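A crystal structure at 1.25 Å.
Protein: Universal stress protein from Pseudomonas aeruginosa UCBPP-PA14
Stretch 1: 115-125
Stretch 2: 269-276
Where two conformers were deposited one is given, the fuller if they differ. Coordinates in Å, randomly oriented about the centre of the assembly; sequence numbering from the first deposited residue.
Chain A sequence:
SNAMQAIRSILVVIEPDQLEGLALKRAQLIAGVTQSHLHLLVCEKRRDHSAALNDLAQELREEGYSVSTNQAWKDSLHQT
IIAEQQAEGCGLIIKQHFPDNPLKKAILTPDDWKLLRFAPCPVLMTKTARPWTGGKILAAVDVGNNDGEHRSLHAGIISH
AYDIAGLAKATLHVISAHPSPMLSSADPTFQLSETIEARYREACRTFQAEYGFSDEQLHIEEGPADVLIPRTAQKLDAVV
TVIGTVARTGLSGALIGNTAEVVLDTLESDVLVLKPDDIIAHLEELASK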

# COMPACT_ATOMS: atom_id res chain seq x y z
N LEU A 115 2.77 9.71 7.97
CA LEU A 115 3.44 9.25 6.73
C LEU A 115 2.38 8.93 5.68
O LEU A 115 2.52 9.35 4.51
CB LEU A 115 4.29 8.01 7.03
CG LEU A 115 4.92 7.34 5.81
CD1 LEU A 115 5.84 8.30 5.09
CD2 LEU A 115 5.64 6.07 6.21
N LEU A 116 1.36 8.16 6.06
CA LEU A 116 0.33 7.79 5.07
C LEU A 116 -0.45 9.00 4.56
O LEU A 116 -0.84 9.02 3.39
CB LEU A 116 -0.64 6.79 5.70
CG LEU A 116 -0.05 5.40 5.95
CD1 LEU A 116 -1.04 4.53 6.70
CD2 LEU A 116 0.38 4.74 4.66
N ARG A 117 -0.69 9.97 5.43
CA ARG A 117 -1.45 11.19 5.05
C ARG A 117 -0.67 11.99 4.00
O ARG A 117 -1.24 12.30 2.93
CB ARG A 117 -1.70 12.00 6.32
CG ARG A 117 -2.47 13.29 6.11
CD ARG A 117 -2.93 13.84 7.45
NE ARG A 117 -3.74 12.87 8.18
CZ ARG A 117 -3.40 12.22 9.29
NH1 ARG A 117 -2.25 12.45 9.90
NH2 ARG A 117 -4.25 11.36 9.82
N PHE A 118 0.62 12.21 4.25
CA PHE A 118 1.39 13.18 3.43
C PHE A 118 2.24 12.56 2.33
O PHE A 118 2.71 13.33 1.49
CB PHE A 118 2.22 14.08 4.35
CG PHE A 118 1.35 14.99 5.17
CD1 PHE A 118 0.65 16.03 4.57
CD2 PHE A 118 1.19 14.79 6.53
CE1 PHE A 118 -0.18 16.86 5.31
CE2 PHE A 118 0.37 15.63 7.28
CZ PHE A 118 -0.32 16.66 6.67
N ALA A 119 2.43 11.24 2.31
CA ALA A 119 3.32 10.68 1.27
C ALA A 119 2.74 10.92 -0.11
O ALA A 119 1.61 10.51 -0.39
CB ALA A 119 3.53 9.22 1.51
N PRO A 120 3.52 11.51 -1.05
CA PRO A 120 3.02 11.76 -2.40
C PRO A 120 3.29 10.61 -3.37
O PRO A 120 3.61 10.81 -4.52
CB PRO A 120 3.77 13.04 -2.78
CG PRO A 120 5.12 12.86 -2.13
CD PRO A 120 4.83 12.15 -0.82
N CYS A 121 3.13 9.39 -2.86
CA CYS A 121 3.38 8.17 -3.64
C CYS A 121 2.74 7.01 -2.91
O CYS A 121 2.36 7.15 -1.74
CB CYS A 121 4.87 7.92 -3.81
SG CYS A 121 5.78 7.65 -2.26
N PRO A 122 2.64 5.83 -3.56
CA PRO A 122 2.19 4.62 -2.88
C PRO A 122 3.05 4.30 -1.65
O PRO A 122 4.27 4.49 -1.67
CB PRO A 122 2.35 3.54 -3.97
CG PRO A 122 2.15 4.30 -5.27
CD PRO A 122 2.80 5.63 -5.01
N VAL A 123 2.39 3.84 -0.59
CA VAL A 123 3.09 3.39 0.63
C VAL A 123 2.67 1.96 0.93
O VAL A 123 1.46 1.69 1.01
CB VAL A 123 2.78 4.28 1.85
CG1 VAL A 123 3.49 3.75 3.08
CG2 VAL A 123 3.17 5.73 1.60
N LEU A 124 3.65 1.08 1.07
CA LEU A 124 3.42 -0.31 1.52
C LEU A 124 3.79 -0.39 3.00
O LEU A 124 4.96 -0.23 3.35
CB LEU A 124 4.29 -1.26 0.70
CG LEU A 124 4.25 -2.72 1.13
CD1 LEU A 124 2.84 -3.30 1.00
CD2 LEU A 124 5.25 -3.53 0.32
N MSE A 125 2.77 -0.56 3.84
CA MSE A 125 2.95 -0.77 5.26
C MSE A 125 2.95 -2.28 5.50
O MSE A 125 1.92 -2.92 5.26
CB MSE A 125 1.79 -0.16 6.05
CG MSE A 125 1.69 1.34 5.96
SE MSE A 125 3.22 2.26 6.76
CE MSE A 125 3.18 1.40 8.53
N SER A 269 -2.99 -8.18 7.24
CA SER A 269 -2.19 -8.28 6.00
C SER A 269 -1.30 -7.04 5.88
O SER A 269 -1.57 -6.03 6.52
CB SER A 269 -3.10 -8.34 4.78
OG SER A 269 -3.81 -7.11 4.60
N ASP A 270 -0.27 -7.15 5.06
CA ASP A 270 0.41 -5.92 4.60
C ASP A 270 -0.66 -5.07 3.89
O ASP A 270 -1.66 -5.63 3.39
CB ASP A 270 1.53 -6.21 3.61
CG ASP A 270 2.76 -6.89 4.18
OD1 ASP A 270 2.79 -7.20 5.39
OD2 ASP A 270 3.70 -7.09 3.39
N VAL A 271 -0.44 -3.76 3.82
CA VAL A 271 -1.41 -2.87 3.15
C VAL A 271 -0.65 -1.95 2.20
O VAL A 271 0.28 -1.24 2.64
CB VAL A 271 -2.27 -2.07 4.14
CG1 VAL A 271 -3.42 -1.36 3.43
CG2 VAL A 271 -2.82 -2.94 5.27
N LEU A 272 -1.05 -1.96 0.93
CA LEU A 272 -0.54 -0.99 -0.06
C LEU A 272 -1.59 0.10 -0.19
O LEU A 272 -2.74 -0.20 -0.57
CB LEU A 272 -0.29 -1.68 -1.41
CG LEU A 272 0.20 -0.75 -2.51
CD1 LEU A 272 1.55 -0.14 -2.15
CD2 LEU A 272 0.27 -1.45 -3.85
N VAL A 273 -1.21 1.32 0.16
CA VAL A 273 -2.14 2.48 0.18
C VAL A 273 -1.87 3.38 -1.02
O VAL A 273 -0.76 3.93 -1.15
CB VAL A 273 -1.96 3.25 1.50
CG1 VAL A 273 -2.91 4.43 1.56
CG2 VAL A 273 -2.16 2.33 2.70
N LEU A 274 -2.88 3.49 -1.88
CA LEU A 274 -2.83 4.34 -3.08
C LEU A 274 -3.73 5.55 -2.87
O LEU A 274 -4.69 5.46 -2.10
CB LEU A 274 -3.30 3.53 -4.29
CG LEU A 274 -2.54 2.23 -4.52
CD1 LEU A 274 -3.11 1.48 -5.71
CD2 LEU A 274 -1.06 2.48 -4.71
N LYS A 275 -3.41 6.64 -3.55
CA LYS A 275 -4.23 7.87 -3.47
C LYS A 275 -4.65 8.28 -4.87
O LYS A 275 -3.99 7.94 -5.85
CB LYS A 275 -3.45 9.02 -2.83
CG LYS A 275 -2.94 8.74 -1.42
CD LYS A 275 -2.36 9.97 -0.78
CE LYS A 275 -1.88 9.77 0.64
NZ LYS A 275 -0.57 9.07 0.74
N PRO A 276 -5.77 9.03 -4.99
CA PRO A 276 -6.19 9.55 -6.29
C PRO A 276 -5.10 10.43 -6.90
O PRO A 276 -4.39 11.11 -6.19
CB PRO A 276 -7.43 10.40 -5.96
CG PRO A 276 -7.95 9.81 -4.68
CD PRO A 276 -6.72 9.37 -3.92
O HOH W 1 -0.05 6.60 -0.56

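Backbone hydrogen bonds hold the two strands together. Strand 123-125 runs antiparallel to strand 270-274, with an angle of 162° between their directions. Val123 and Val273 form one hydrogen-bonded pair: Val273 N donates to Val123 O at 2.8 Å, and Val123 N donates to Val273 O at 3.2 Å. Met125, a selenomethionine, and Val271 form the next: Met125 N to Val271 O is 2.8 Å, and Val271 N to Met125 O is 2.9 Å. Leu124 and Leu272 lie between them as a non-hydrogen-bonded pair, their CA atoms 4.3 Å apart. CA-H...O contacts supplement the ladder, including Leu124 CA to Val271 O and Leu272 CA to Val123 O, both 3.5 Å.

Lys275 ties the strand end to the helix end. Its NZ donates to Leu116 O at 2.7 Å and to Ala119 O at 2.8 Å. Ala119 is the first residue to leave helical geometry. Leu116 O lies in the last turn of the helix, where carbonyls commonly lack a backbone NH partner. No carboxylate of these stretches lies near the ammonium group; its partners here are the two carbonyls and a water.

One water completes this polar site. It accepts from Lys275 NZ at 2.8 Å and donates to Cys121 O at 2.7 Å and Val273 O at 2.8 Å. Val273 O therefore receives both the water and Val123 N. The water bridges the loop and the strand just where the backbone ladder ends.

Apolar side chains also meet across the contact. On one face of the sheet, Leu124 CB lies 4.1 Å from Leu272 CD1. Pro122 CB packs 3.6 Å from Leu274 CD2 and 4.2 Å from Leu272 CD1. Val273 points to the other face, with Val123 and Val271. There its CG2 meets Leu116 CD2 at 4.0 Å, so Leu116 of the helix packs against this face of the sheet.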